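Local coordinates for probable ATP-dependent kinase TDA10 (Saccharomyces cerevisiae, PDB 1ODF), which probably acts as an ATP-dependent kinase whose specificity is not yet known, and closely resembles bacterial pantothenate kinase in structure, at residues 13-18 with 267-272; 22-27 with 61-66; 90-95 with 245-250; 100-105 with 160-165; 224-229 with 236-241. All blocks are in the same frame, centred on the assembly; numbering follows the deposited sequence.

Contact 1 (13-18 with 267-272)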
# COMPACT_ATOMS: atom_id res chain seq x y z
N ILE A 13 -17.43 1.51 -3.78
CA ILE A 13 -18.39 2.36 -3.09
C ILE A 13 -19.55 1.51 -2.58
O ILE A 13 -20.05 1.71 -1.47
CB ILE A 13 -18.95 3.46 -4.03
CG1 ILE A 13 -17.86 4.48 -4.34
CG2 ILE A 13 -20.17 4.14 -3.39
CD1 ILE A 13 -18.32 5.61 -5.25
N GLU A 14 -19.98 0.57 -3.41
CA GLU A 14 -21.06 -0.34 -3.08
C GLU A 14 -20.68 -1.08 -1.79
O GLU A 14 -21.44 -1.09 -0.82
CB GLU A 14 -21.23 -1.31 -4.25
CG GLU A 14 -22.13 -2.50 -4.01
CD GLU A 14 -22.24 -3.38 -5.25
OE1 GLU A 14 -22.73 -2.88 -6.29
OE2 GLU A 14 -21.82 -4.56 -5.19
N PHE A 15 -19.50 -1.68 -1.81
CA PHE A 15 -18.98 -2.42 -0.67
C PHE A 15 -18.85 -1.56 0.59
O PHE A 15 -19.30 -1.95 1.67
CB PHE A 15 -17.62 -3.03 -1.06
CG PHE A 15 -16.80 -3.53 0.10
CD1 PHE A 15 -15.69 -2.82 0.54
CD2 PHE A 15 -17.10 -4.74 0.72
CE1 PHE A 15 -14.88 -3.31 1.58
CE2 PHE A 15 -16.31 -5.24 1.77
CZ PHE A 15 -15.20 -4.53 2.19
N LEU A 16 -18.25 -0.38 0.46
CA LEU A 16 -18.05 0.49 1.62
C LEU A 16 -19.31 1.15 2.16
O LEU A 16 -19.43 1.35 3.37
CB LEU A 16 -16.99 1.55 1.31
CG LEU A 16 -15.56 1.01 1.17
CD1 LEU A 16 -14.59 2.16 0.88
CD2 LEU A 16 -15.16 0.27 2.45
N ASP A 17 -20.25 1.48 1.27
CA ASP A 17 -21.50 2.12 1.70
C ASP A 17 -22.37 1.18 2.51
O ASP A 17 -23.33 1.60 3.15
CB ASP A 17 -22.28 2.65 0.49
CG ASP A 17 -21.77 4.00 0.00
OD1 ASP A 17 -20.82 4.55 0.61
OD2 ASP A 17 -22.33 4.51 -0.99
N LYS A 18 -22.04 -0.11 2.46
CA LYS A 18 -22.79 -1.09 3.24
C LYS A 18 -22.05 -1.35 4.55
O LYS A 18 -22.63 -1.27 5.64
CB LYS A 18 -22.91 -2.42 2.48
CG LYS A 18 -23.27 -3.60 3.39
CD LYS A 18 -23.43 -4.92 2.64
CE LYS A 18 -23.58 -6.10 3.61
NZ LYS A 18 -24.76 -5.99 4.52
N SER A 267 -9.84 -7.20 8.42
CA SER A 267 -10.21 -8.06 9.54
C SER A 267 -11.73 -8.28 9.62
O SER A 267 -12.19 -9.31 10.09
CB SER A 267 -9.70 -7.48 10.86
OG SER A 267 -10.51 -6.40 11.30
N ILE A 268 -12.51 -7.31 9.15
CA ILE A 268 -13.96 -7.45 9.19
C ILE A 268 -14.50 -8.03 7.89
O ILE A 268 -15.27 -8.98 7.90
CB ILE A 268 -14.64 -6.10 9.43
CG1 ILE A 268 -14.15 -5.51 10.76
CG2 ILE A 268 -16.14 -6.28 9.41
CD1 ILE A 268 -14.58 -4.09 11.00
N ALA A 269 -14.10 -7.44 6.77
CA ALA A 269 -14.54 -7.92 5.46
C ALA A 269 -13.53 -7.46 4.41
O ALA A 269 -12.78 -6.50 4.63
CB ALA A 269 -15.94 -7.38 5.13
N THR A 270 -13.51 -8.16 3.29
CA THR A 270 -12.60 -7.84 2.20
C THR A 270 -13.27 -7.97 0.85
O THR A 270 -14.00 -8.93 0.58
CB THR A 270 -11.35 -8.75 2.20
OG1 THR A 270 -10.60 -8.56 3.42
CG2 THR A 270 -10.44 -8.40 1.02
N LEU A 271 -13.04 -6.97 0.00
CA LEU A 271 -13.56 -6.96 -1.35
C LEU A 271 -12.38 -7.22 -2.28
O LEU A 271 -11.39 -6.49 -2.25
CB LEU A 271 -14.19 -5.61 -1.69
CG LEU A 271 -14.48 -5.34 -3.18
CD1 LEU A 271 -15.58 -6.26 -3.66
CD2 LEU A 271 -14.89 -3.88 -3.38
N THR A 272 -12.47 -8.27 -3.10
CA THR A 272 -11.41 -8.58 -4.04
C THR A 272 -11.92 -8.34 -5.46
O THR A 272 -12.99 -8.81 -5.85
CB THR A 272 -10.90 -10.05 -3.92
OG1 THR A 272 -10.35 -10.27 -2.61
CG2 THR A 272 -9.81 -10.32 -4.95
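Phe-15 packs on Ala-269 and Leu-271 in a buried, apolar helix-on-sheet contact, the kind that layers a P-loop kinase fold: helix 8-24 lies against strand 269-275 of the mixed sheet. The two short segments run nearly antiparallel, their axes at 169° and 9.7 Å apart at closest approach. That spacing is bridged by a single aromatic side chain. With CG turned opposite the backbone N (chi1 166°), the Phe-15 ring leaves the helix and reaches across to the strand. One face is covered by Leu-271, whose CB sits 3.7 Å from the Phe-15 ring centroid and almost on the normal, a CH-pi contact. The leucine runs back along the phenylalanine, so that Leu-271 CD2 comes to its root, 3.7 Å from Phe-15 CB. Ile-207 of strand 204-211 and Thr-286 of strand 281-287 also touch this phenylalanine, and the Tyr-19 ring meets it from the next turn of the helix. At the far end of the ring, Ala-269 CB approaches Phe-15 CE2 at 4.0 Å, while Ala-269 O lies at the ring edge, 4.0 Å from Phe-15 CZ.

Contact 2 (22-27 with 61-66)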
# COMPACT_ATOMS: atom_id res chain seq x y z
N GLU A 22 -22.44 -0.09 8.89
CA GLU A 22 -22.58 -1.22 9.79
C GLU A 22 -21.52 -1.19 10.89
O GLU A 22 -21.75 -1.66 12.01
CB GLU A 22 -22.52 -2.53 9.00
CG GLU A 22 -23.86 -2.90 8.35
CD GLU A 22 -23.79 -4.15 7.46
OE1 GLU A 22 -22.90 -5.00 7.68
OE2 GLU A 22 -24.65 -4.28 6.56
N TRP A 23 -20.35 -0.64 10.58
CA TRP A 23 -19.31 -0.52 11.59
C TRP A 23 -19.71 0.57 12.60
O TRP A 23 -19.54 0.40 13.81
CB TRP A 23 -17.98 -0.15 10.93
CG TRP A 23 -16.98 0.46 11.90
CD1 TRP A 23 -16.65 1.78 12.01
CD2 TRP A 23 -16.19 -0.24 12.86
NE1 TRP A 23 -15.69 1.95 12.99
CE2 TRP A 23 -15.39 0.72 13.53
CE3 TRP A 23 -16.08 -1.59 13.24
CZ2 TRP A 23 -14.49 0.38 14.54
CZ3 TRP A 23 -15.18 -1.94 14.24
CH2 TRP A 23 -14.39 -0.95 14.89
N PHE A 24 -20.24 1.69 12.11
CA PHE A 24 -20.67 2.78 12.98
C PHE A 24 -21.86 2.37 13.87
O PHE A 24 -22.00 2.84 14.99
CB PHE A 24 -21.01 4.01 12.14
CG PHE A 24 -19.81 4.72 11.58
CD1 PHE A 24 -19.85 5.34 10.34
CD2 PHE A 24 -18.62 4.77 12.31
CE1 PHE A 24 -18.73 6.01 9.82
CE2 PHE A 24 -17.49 5.43 11.80
CZ PHE A 24 -17.54 6.05 10.55
N GLU A 25 -22.69 1.47 13.36
CA GLU A 25 -23.83 1.00 14.14
C GLU A 25 -23.37 0.27 15.40
O GLU A 25 -24.16 0.02 16.30
CB GLU A 25 -24.69 0.04 13.32
CG GLU A 25 -25.26 0.62 12.04
CD GLU A 25 -26.16 -0.37 11.33
OE1 GLU A 25 -25.78 -1.55 11.21
OE2 GLU A 25 -27.25 0.05 10.89
N THR A 26 -22.09 -0.09 15.45
CA THR A 26 -21.52 -0.81 16.59
C THR A 26 -21.14 0.13 17.74
O THR A 26 -20.96 -0.30 18.88
CB THR A 26 -20.26 -1.63 16.17
OG1 THR A 26 -19.17 -0.74 15.87
CG2 THR A 26 -20.55 -2.51 14.95
N GLY A 27 -21.01 1.42 17.44
CA GLY A 27 -20.65 2.38 18.46
C GLY A 27 -19.17 2.40 18.80
O GLY A 27 -18.75 3.14 19.69
N GLY A 61 -18.18 16.72 8.50
CA GLY A 61 -17.90 17.12 9.87
C GLY A 61 -18.32 16.23 11.03
O GLY A 61 -18.07 16.56 12.18
N GLU A 62 -18.95 15.09 10.74
CA GLU A 62 -19.38 14.20 11.82
C GLU A 62 -18.35 13.11 12.13
O GLU A 62 -18.47 12.40 13.12
CB GLU A 62 -20.71 13.57 11.45
CG GLU A 62 -21.85 14.57 11.29
CD GLU A 62 -22.08 15.40 12.54
OE1 GLU A 62 -22.15 14.80 13.63
OE2 GLU A 62 -22.19 16.64 12.42
N LYS A 63 -17.33 13.00 11.27
CA LYS A 63 -16.29 11.99 11.44
C LYS A 63 -14.92 12.51 10.99
O LYS A 63 -14.84 13.31 10.06
CB LYS A 63 -16.65 10.74 10.62
CG LYS A 63 -17.91 10.02 11.06
CD LYS A 63 -17.73 9.33 12.42
CE LYS A 63 -18.98 8.56 12.82
NZ LYS A 63 -18.82 7.87 14.12
N SER A 64 -13.86 12.05 11.65
CA SER A 64 -12.50 12.45 11.28
C SER A 64 -11.94 11.40 10.31
O SER A 64 -11.76 10.24 10.67
CB SER A 64 -11.61 12.52 12.53
OG SER A 64 -10.27 12.81 12.17
N ILE A 65 -11.65 11.83 9.09
CA ILE A 65 -11.13 10.93 8.06
C ILE A 65 -9.65 11.17 7.74
O ILE A 65 -9.26 12.27 7.38
CB ILE A 65 -11.92 11.07 6.73
CG1 ILE A 65 -13.43 11.05 7.00
CG2 ILE A 65 -11.53 9.94 5.77
CD1 ILE A 65 -13.96 9.76 7.59
N GLY A 66 -8.84 10.13 7.85
CA GLY A 66 -7.43 10.25 7.55
C GLY A 66 -7.04 9.44 6.32
O GLY A 66 -7.67 8.43 5.99
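Phe-24 and Lys-63 form a cation-pi pair on the protein surface, joining the end of helix 8-24 to the loop that leads into strand 65-69, an outermost strand of the main sheet in this P-loop kinase fold. These two residues account for nearly all the surface buried here. Their backbones stay well apart: Phe-24 CA and Lys-63 CA, the nearest pair, are 10.3 Å from each other, and the side chains close the distance by reaching out from opposite directions. The lysine chain bends early, at chi2 (-70°), and then runs straight, which carries its last carbons across the phenylalanine. Lys-63 CE stands over the middle of the ring, 3.6 Å from the Phe-24 centroid, as a CH-pi contact, and the ammonium follows over the same face but further from the normal, 28° off it. On the helix side, the chain makes a type I turn from Phe-24 to Gly-27, closed by Gly-27 N on Phe-24 O at 3.0 Å. Tyr-59 meets the Phe-24 ring edge-to-face, Ile-155 of strand 155-160 touches it as well, and Lys-63 also packs on Asp-154. Replacing Phe-24 by an alanine would probably leave the lysine tail without its aromatic face and freer to turn. Beyond the centre of the ring, Lys-63 NZ comes to rest 3.6 Å from Phe-24 CD2.

Contact 3 (90-95 with 245-250)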
# COMPACT_ATOMS: atom_id res chain seq x y z
N ASN A 90 22.75 -6.06 -1.14
CA ASN A 90 21.38 -6.39 -1.49
C ASN A 90 20.91 -5.34 -2.50
O ASN A 90 20.65 -4.19 -2.13
CB ASN A 90 20.50 -6.37 -0.24
CG ASN A 90 19.12 -6.95 -0.49
OD1 ASN A 90 18.41 -6.50 -1.38
ND2 ASN A 90 18.74 -7.95 0.30
N LYS A 91 20.82 -5.72 -3.77
CA LYS A 91 20.41 -4.78 -4.80
C LYS A 91 18.96 -4.32 -4.68
O LYS A 91 18.61 -3.23 -5.13
CB LYS A 91 20.67 -5.38 -6.19
CG LYS A 91 22.15 -5.41 -6.57
CD LYS A 91 22.38 -5.68 -8.06
CE LYS A 91 22.31 -7.16 -8.43
NZ LYS A 91 20.96 -7.74 -8.23
N LEU A 92 18.12 -5.14 -4.06
CA LEU A 92 16.71 -4.79 -3.90
C LEU A 92 16.49 -3.69 -2.85
O LEU A 92 15.45 -3.01 -2.86
CB LEU A 92 15.90 -6.03 -3.52
CG LEU A 92 15.91 -7.16 -4.55
CD1 LEU A 92 15.09 -8.33 -4.03
CD2 LEU A 92 15.35 -6.67 -5.87
N LEU A 93 17.46 -3.50 -1.96
CA LEU A 93 17.33 -2.49 -0.92
C LEU A 93 18.04 -1.19 -1.23
O LEU A 93 17.98 -0.24 -0.44
CB LEU A 93 17.81 -3.06 0.42
CG LEU A 93 16.87 -4.11 1.01
CD1 LEU A 93 17.45 -4.63 2.32
CD2 LEU A 93 15.48 -3.49 1.24
N GLN A 94 18.72 -1.14 -2.37
CA GLN A 94 19.43 0.07 -2.77
C GLN A 94 18.37 1.03 -3.30
O GLN A 94 17.70 0.75 -4.30
CB GLN A 94 20.45 -0.24 -3.87
CG GLN A 94 21.55 -1.21 -3.46
CD GLN A 94 22.27 -0.78 -2.19
OE1 GLN A 94 22.61 0.39 -2.02
NE2 GLN A 94 22.51 -1.74 -1.29
N GLY A 95 18.22 2.16 -2.61
CA GLY A 95 17.24 3.15 -3.01
C GLY A 95 15.85 2.82 -2.49
O GLY A 95 15.53 1.65 -2.25
N VAL A 245 10.90 -2.64 -12.78
CA VAL A 245 9.85 -3.59 -12.42
C VAL A 245 10.42 -4.90 -11.87
O VAL A 245 9.86 -5.48 -10.95
CB VAL A 245 8.92 -3.88 -13.63
CG1 VAL A 245 7.81 -4.86 -13.23
CG2 VAL A 245 8.31 -2.58 -14.12
N ASP A 246 11.53 -5.36 -12.44
CA ASP A 246 12.16 -6.60 -11.99
C ASP A 246 12.44 -6.55 -10.49
O ASP A 246 12.52 -7.59 -9.83
CB ASP A 246 13.47 -6.84 -12.75
CG ASP A 246 13.24 -7.40 -14.15
OD1 ASP A 246 14.21 -7.50 -14.94
OD2 ASP A 246 12.09 -7.76 -14.48
N ARG A 247 12.60 -5.35 -9.95
CA ARG A 247 12.87 -5.19 -8.52
C ARG A 247 11.66 -5.60 -7.68
O ARG A 247 11.82 -6.02 -6.53
CB ARG A 247 13.23 -3.73 -8.22
CG ARG A 247 14.68 -3.37 -8.46
CD ARG A 247 14.84 -1.87 -8.71
NE ARG A 247 14.24 -1.04 -7.66
CZ ARG A 247 14.75 -0.87 -6.44
NH1 ARG A 247 15.87 -1.50 -6.09
NH2 ARG A 247 14.14 -0.07 -5.57
N TYR A 248 10.47 -5.48 -8.24
CA TYR A 248 9.24 -5.82 -7.52
C TYR A 248 8.69 -7.22 -7.80
O TYR A 248 8.01 -7.80 -6.95
CB TYR A 248 8.17 -4.78 -7.84
CG TYR A 248 8.53 -3.39 -7.38
CD1 TYR A 248 8.04 -2.88 -6.18
CD2 TYR A 248 9.34 -2.56 -8.16
CE1 TYR A 248 8.36 -1.59 -5.75
CE2 TYR A 248 9.67 -1.27 -7.75
CZ TYR A 248 9.18 -0.79 -6.54
OH TYR A 248 9.49 0.49 -6.12
N MET A 249 8.97 -7.75 -8.98
CA MET A 249 8.49 -9.08 -9.36
C MET A 249 8.74 -10.20 -8.36
O MET A 249 7.88 -11.07 -8.17
CB MET A 249 9.07 -9.47 -10.72
CG MET A 249 8.29 -8.91 -11.89
SD MET A 249 6.62 -9.56 -11.90
CE MET A 249 5.71 -8.05 -12.11
N PRO A 250 9.92 -10.23 -7.72
CA PRO A 250 10.17 -11.32 -6.75
C PRO A 250 9.11 -11.30 -5.64
O PRO A 250 8.55 -12.34 -5.27
CB PRO A 250 11.57 -11.01 -6.24
CG PRO A 250 12.23 -10.38 -7.45
CD PRO A 250 11.15 -9.45 -7.96
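Arg-247 directs its guanidinium into a bend of loop 90-95, where main-chain carbonyls gather round it, and Leu-92 packs back on the arginine's own backbone. A bend at chi3 (53°) turns the group toward the loop. Arg-247 NH1 is 3.4 Å from Lys-91 O, which lies in the guanidinium plane at its edge, yet the angle is too poor for a hydrogen bond. Gln-94 O is also 3.4 Å from Arg-247 NH1, approaching obliquely, and Gly-95 O stands 4.0 Å from Arg-247 NH2. A positive group among several carbonyl oxygens would probably be attracted to them. Nearer the arginine's backbone, Leu-92 CD2 comes 3.6 Å from Arg-247 O. With an alanine in place of Arg-247, the carbonyls would probably lose their nearby positive charge and a gap would open between the loop and the helix junction. The predicted ATP site is close by, the Arg-247 side chain being about 8 Å from that of Gln-40.

Asn-90 shapes the loop. Asn-90 O accepts from Leu-93 N and, at 3.2 Å, from Gln-94 NE2, on opposite faces of its plane. Gln-94 NE2 is shared with Asn-84 O, and Asn-90 ND2 is held by Asp-181 O and Asp-184 OD2. The contact thus ties the loop between helices 77-86 and 104-114 to the junction of helices 238-246 and 249-262, while Met-182 of helix 182-195 touches both Leu-92 and Pro-250.

Contact 4 (100-105 with 160-165)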
# COMPACT_ATOMS: atom_id res chain seq x y z
N GLY A 100 11.16 -2.30 3.80
CA GLY A 100 12.43 -2.14 4.46
C GLY A 100 12.96 -0.74 4.19
O GLY A 100 13.89 -0.28 4.86
N THR A 101 12.37 -0.07 3.21
CA THR A 101 12.78 1.29 2.86
C THR A 101 11.85 2.33 3.47
O THR A 101 11.88 3.50 3.08
CB THR A 101 12.81 1.49 1.32
OG1 THR A 101 11.49 1.29 0.78
CG2 THR A 101 13.78 0.50 0.67
N HIS A 102 11.03 1.91 4.43
CA HIS A 102 10.12 2.83 5.10
C HIS A 102 10.53 3.04 6.56
O HIS A 102 11.17 2.19 7.17
CB HIS A 102 8.68 2.32 5.06
CG HIS A 102 8.08 2.30 3.69
ND1 HIS A 102 8.19 1.22 2.84
CD2 HIS A 102 7.40 3.25 3.01
CE1 HIS A 102 7.59 1.49 1.70
NE2 HIS A 102 7.10 2.72 1.77
N ASP A 103 10.15 4.19 7.11
CA ASP A 103 10.47 4.53 8.48
C ASP A 103 9.45 3.91 9.44
O ASP A 103 8.42 4.50 9.73
CB ASP A 103 10.49 6.05 8.63
CG ASP A 103 11.09 6.51 9.94
OD1 ASP A 103 11.40 7.71 10.06
OD2 ASP A 103 11.25 5.66 10.85
N MET A 104 9.77 2.71 9.93
CA MET A 104 8.87 1.98 10.82
C MET A 104 8.71 2.63 12.18
O MET A 104 7.62 2.60 12.76
CB MET A 104 9.34 0.54 11.00
CG MET A 104 9.58 -0.20 9.70
SD MET A 104 8.21 0.06 8.54
CE MET A 104 6.88 -0.86 9.37
N LYS A 105 9.79 3.20 12.70
CA LYS A 105 9.74 3.84 14.01
C LYS A 105 8.71 4.95 13.98
O LYS A 105 7.90 5.10 14.90
CB LYS A 105 11.11 4.40 14.40
CG LYS A 105 11.57 4.00 15.80
CD LYS A 105 11.48 2.48 15.99
CE LYS A 105 12.01 2.03 17.35
NZ LYS A 105 13.49 2.20 17.47
N GLY A 160 -1.12 0.87 -0.49
CA GLY A 160 0.20 0.49 -0.96
C GLY A 160 0.09 -0.72 -1.88
O GLY A 160 -0.93 -1.43 -1.87
N TRP A 161 1.13 -0.97 -2.67
CA TRP A 161 1.14 -2.09 -3.60
C TRP A 161 1.42 -3.43 -2.92
O TRP A 161 1.18 -4.48 -3.52
CB TRP A 161 2.17 -1.85 -4.73
CG TRP A 161 3.58 -1.80 -4.24
CD1 TRP A 161 4.24 -0.70 -3.77
CD2 TRP A 161 4.45 -2.91 -4.05
NE1 TRP A 161 5.48 -1.07 -3.29
CE2 TRP A 161 5.63 -2.42 -3.45
CE3 TRP A 161 4.36 -4.28 -4.32
CZ2 TRP A 161 6.70 -3.25 -3.11
CZ3 TRP A 161 5.42 -5.10 -3.99
CH2 TRP A 161 6.58 -4.58 -3.39
N PHE A 162 1.93 -3.40 -1.69
CA PHE A 162 2.24 -4.64 -0.97
C PHE A 162 1.50 -4.80 0.38
O PHE A 162 1.86 -5.67 1.18
CB PHE A 162 3.75 -4.75 -0.74
CG PHE A 162 4.30 -3.70 0.19
CD1 PHE A 162 4.44 -3.97 1.56
CD2 PHE A 162 4.68 -2.45 -0.28
CE1 PHE A 162 4.95 -3.01 2.44
CE2 PHE A 162 5.20 -1.47 0.58
CZ PHE A 162 5.34 -1.75 1.95
N LEU A 163 0.49 -3.99 0.62
CA LEU A 163 -0.25 -4.10 1.87
C LEU A 163 -0.98 -5.45 1.93
O LEU A 163 -1.70 -5.83 0.99
CB LEU A 163 -1.26 -2.96 2.00
CG LEU A 163 -0.75 -1.52 1.97
CD1 LEU A 163 -1.88 -0.57 2.34
CD2 LEU A 163 0.41 -1.35 2.93
N GLY A 164 -0.79 -6.17 3.02
CA GLY A 164 -1.44 -7.46 3.16
C GLY A 164 -0.50 -8.63 2.97
O GLY A 164 -0.80 -9.74 3.41
N PHE A 165 0.63 -8.40 2.30
CA PHE A 165 1.61 -9.47 2.09
C PHE A 165 2.15 -9.89 3.44
O PHE A 165 2.38 -9.05 4.32
CB PHE A 165 2.78 -8.98 1.22
CG PHE A 165 2.41 -8.66 -0.21
CD1 PHE A 165 1.08 -8.68 -0.62
CD2 PHE A 165 3.40 -8.30 -1.13
CE1 PHE A 165 0.73 -8.33 -1.94
CE2 PHE A 165 3.07 -7.95 -2.44
CZ PHE A 165 1.73 -7.97 -2.85
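His-102 meets Phe-162 in the buried centre of this P-loop kinase fold, just before helix 104-114. The approach to the histidine is held at Gly-100, whose N bonds to Tyr-192 OH, and at Thr-101, whose OG1 bonds to Leu-98 O. His-102 comes next, and its ring is fixed on several sides: ND1 pairs with the same Tyr-192 OH, NE2 with Asp-71 OD2, and Tyr-74 stacks on it. With both nitrogens engaged, the carbon between them, CE1, is the atom presented to Phe-162. The two rings are neither stacked nor edge-to-face, their planes standing at 44° with centroids 5.9 Å apart. Asp-103 then takes the N-cap position, its OD2 accepting from Leu-106 N as the helix begins. Across the contact, Phe-162 opens a type II turn that ends at Phe-165, and its CG sits between the backbone N and the carbonyl carbon (chi1 67°), which directs the ring to the histidine. The touch is at the phenylalanine's edge, with His-102 CE1 4.0 Å from both Phe-162 CE2 and Phe-162 CZ.

Contact 5 (224-229 with 236-241)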
# COMPACT_ATOMS: atom_id res chain seq x y z
N GLN A 224 3.15 4.31 -18.95
CA GLN A 224 3.37 5.51 -18.14
C GLN A 224 4.64 6.27 -18.54
O GLN A 224 4.62 7.49 -18.71
CB GLN A 224 3.43 5.13 -16.66
CG GLN A 224 3.43 6.32 -15.71
CD GLN A 224 3.54 5.91 -14.24
OE1 GLN A 224 4.57 5.41 -13.79
NE2 GLN A 224 2.46 6.11 -13.49
N GLU A 225 5.74 5.54 -18.68
CA GLU A 225 7.02 6.13 -19.03
C GLU A 225 7.08 6.70 -20.45
O GLU A 225 7.74 7.72 -20.70
CB GLU A 225 8.14 5.10 -18.84
CG GLU A 225 9.49 5.72 -18.52
CD GLU A 225 9.56 6.26 -17.09
OE1 GLU A 225 8.52 6.70 -16.56
OE2 GLU A 225 10.66 6.24 -16.51
N HIS A 226 6.40 6.05 -21.39
CA HIS A 226 6.39 6.50 -22.78
C HIS A 226 5.69 7.86 -22.87
O HIS A 226 6.09 8.72 -23.66
CB HIS A 226 5.66 5.49 -23.67
CG HIS A 226 6.47 4.26 -23.97
ND1 HIS A 226 5.94 3.17 -24.63
CD2 HIS A 226 7.76 3.95 -23.70
CE1 HIS A 226 6.88 2.24 -24.75
NE2 HIS A 226 7.99 2.69 -24.19
N GLU A 227 4.67 8.04 -22.04
CA GLU A 227 3.92 9.28 -22.02
C GLU A 227 4.76 10.41 -21.43
O GLU A 227 4.72 11.54 -21.92
CB GLU A 227 2.65 9.07 -21.21
CG GLU A 227 2.00 7.74 -21.54
CD GLU A 227 0.74 7.47 -20.76
OE1 GLU A 227 0.74 7.70 -19.53
OE2 GLU A 227 -0.25 7.01 -21.38
N LEU A 228 5.54 10.10 -20.40
CA LEU A 228 6.40 11.10 -19.78
C LEU A 228 7.44 11.58 -20.79
O LEU A 228 7.69 12.78 -20.92
CB LEU A 228 7.12 10.53 -18.56
CG LEU A 228 8.19 11.45 -17.95
CD1 LEU A 228 7.53 12.72 -17.41
CD2 LEU A 228 8.95 10.72 -16.85
N ILE A 229 8.06 10.64 -21.49
CA ILE A 229 9.07 10.97 -22.48
C ILE A 229 8.50 11.85 -23.60
O ILE A 229 9.09 12.87 -23.95
CB ILE A 229 9.68 9.69 -23.10
CG1 ILE A 229 10.37 8.86 -22.01
CG2 ILE A 229 10.69 10.05 -24.19
CD1 ILE A 229 10.86 7.50 -22.49
N MET A 236 12.95 6.53 -18.17
CA MET A 236 13.75 5.32 -18.31
C MET A 236 13.58 4.70 -19.70
O MET A 236 12.54 4.87 -20.32
CB MET A 236 13.34 4.27 -17.27
CG MET A 236 13.64 4.62 -15.82
SD MET A 236 12.96 3.37 -14.67
CE MET A 236 11.20 3.85 -14.63
N THR A 237 14.61 4.01 -20.16
CA THR A 237 14.54 3.32 -21.44
C THR A 237 13.73 2.07 -21.11
O THR A 237 13.60 1.72 -19.93
CB THR A 237 15.93 2.88 -21.98
OG1 THR A 237 16.51 1.90 -21.10
CG2 THR A 237 16.87 4.07 -22.08
N ASP A 238 13.17 1.41 -22.11
CA ASP A 238 12.39 0.21 -21.86
C ASP A 238 13.21 -0.76 -21.02
O ASP A 238 12.69 -1.40 -20.11
CB ASP A 238 11.96 -0.45 -23.17
CG ASP A 238 11.13 0.47 -24.04
OD1 ASP A 238 10.39 1.33 -23.49
OD2 ASP A 238 11.21 0.34 -25.28
N GLU A 239 14.49 -0.87 -21.34
CA GLU A 239 15.39 -1.76 -20.61
C GLU A 239 15.41 -1.40 -19.13
O GLU A 239 15.39 -2.27 -18.27
CB GLU A 239 16.80 -1.68 -21.20
CG GLU A 239 17.84 -2.57 -20.50
CD GLU A 239 19.16 -2.65 -21.26
OE1 GLU A 239 19.74 -1.59 -21.57
OE2 GLU A 239 19.62 -3.78 -21.55
N GLN A 240 15.44 -0.10 -18.85
CA GLN A 240 15.47 0.39 -17.48
C GLN A 240 14.14 0.16 -16.80
O GLN A 240 14.09 -0.16 -15.61
CB GLN A 240 15.80 1.88 -17.44
CG GLN A 240 17.10 2.24 -18.13
CD GLN A 240 17.50 3.67 -17.87
OE1 GLN A 240 16.69 4.59 -17.98
NE2 GLN A 240 18.77 3.87 -17.53
N VAL A 241 13.05 0.33 -17.55
CA VAL A 241 11.73 0.13 -16.99
C VAL A 241 11.62 -1.34 -16.59
O VAL A 241 11.02 -1.66 -15.57
CB VAL A 241 10.62 0.48 -18.01
CG1 VAL A 241 9.25 0.09 -17.48
CG2 VAL A 241 10.64 1.97 -18.29
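Glu-225 reaches from helix 216-232 to Met-236 and Val-241, its side chain passing from the valine at its root to the methionine at its tip. Glu-225 CB lies 4.0 Å from Val-241 CG2. The next carbon, Glu-225 CG, keeps that apolar company while coming within 3.6 Å of Met-236 N. A bend at chi2 (73°) then swings the carboxylate toward the loop, where Glu-225 OE2 accepts from Met-236 N at 2.8 Å along a nearly straight line (165°). The amide arrives on the anti side of the oxygen, somewhat out of the carboxylate plane. The same oxygen is pressed by the methionine's terminal methyl, Met-236 CE being 3.1 Å from Glu-225 OE2, and OE1 has a long, weak ion pair with Arg-221.

Two consecutive helices, 216-232 and 238-246, are packed here across a short connection. The second starts with a capping box: Thr-237 OG1 accepts from Gln-240 N, and Gln-240 OE1 accepts from Thr-237 N. One residue further on, Asp-238 OD1 accepts a hydrogen bond from His-226 NE2 at 2.8 Å, a His-carboxylate pair. That bond runs in the imidazole plane and meets the syn side of the oxygen, although ring and carboxylate planes are turned 61° apart. Lying in the first turn of its helix, the Asp-238 carboxylate is probably also steadied by the helix dipole. Beside these bonds Ile-229 CD1 rests against Met-236 O at 3.8 Å.

How the contacts relate
Contacts 1 and 2 share helix 8-24 and one sheet, and they touch where Ile-268 CD1 packs on Trp-23 CE3 at 3.7 Å. Contacts 3 and 4 also touch, Tyr-248 CD1 lying 3.4 Å from Trp-161 CZ2. Contact 5 lies just before the second segment of contact 3 on helix 238-246, without other touch, their centres 18 Å apart. The two groups stand well apart, with centres of contacts 2 and 5 about 42 Å from each other. Several contacts approach the predicted ATP site: the side chain of Phe-162 in contact 4 is about 8 Å from that of Gln-40, Met-236 in contact 5 about 9 Å, and Thr-270 in contact 1 about 11 Å from Gly-38. Contact 2 lies away from that site.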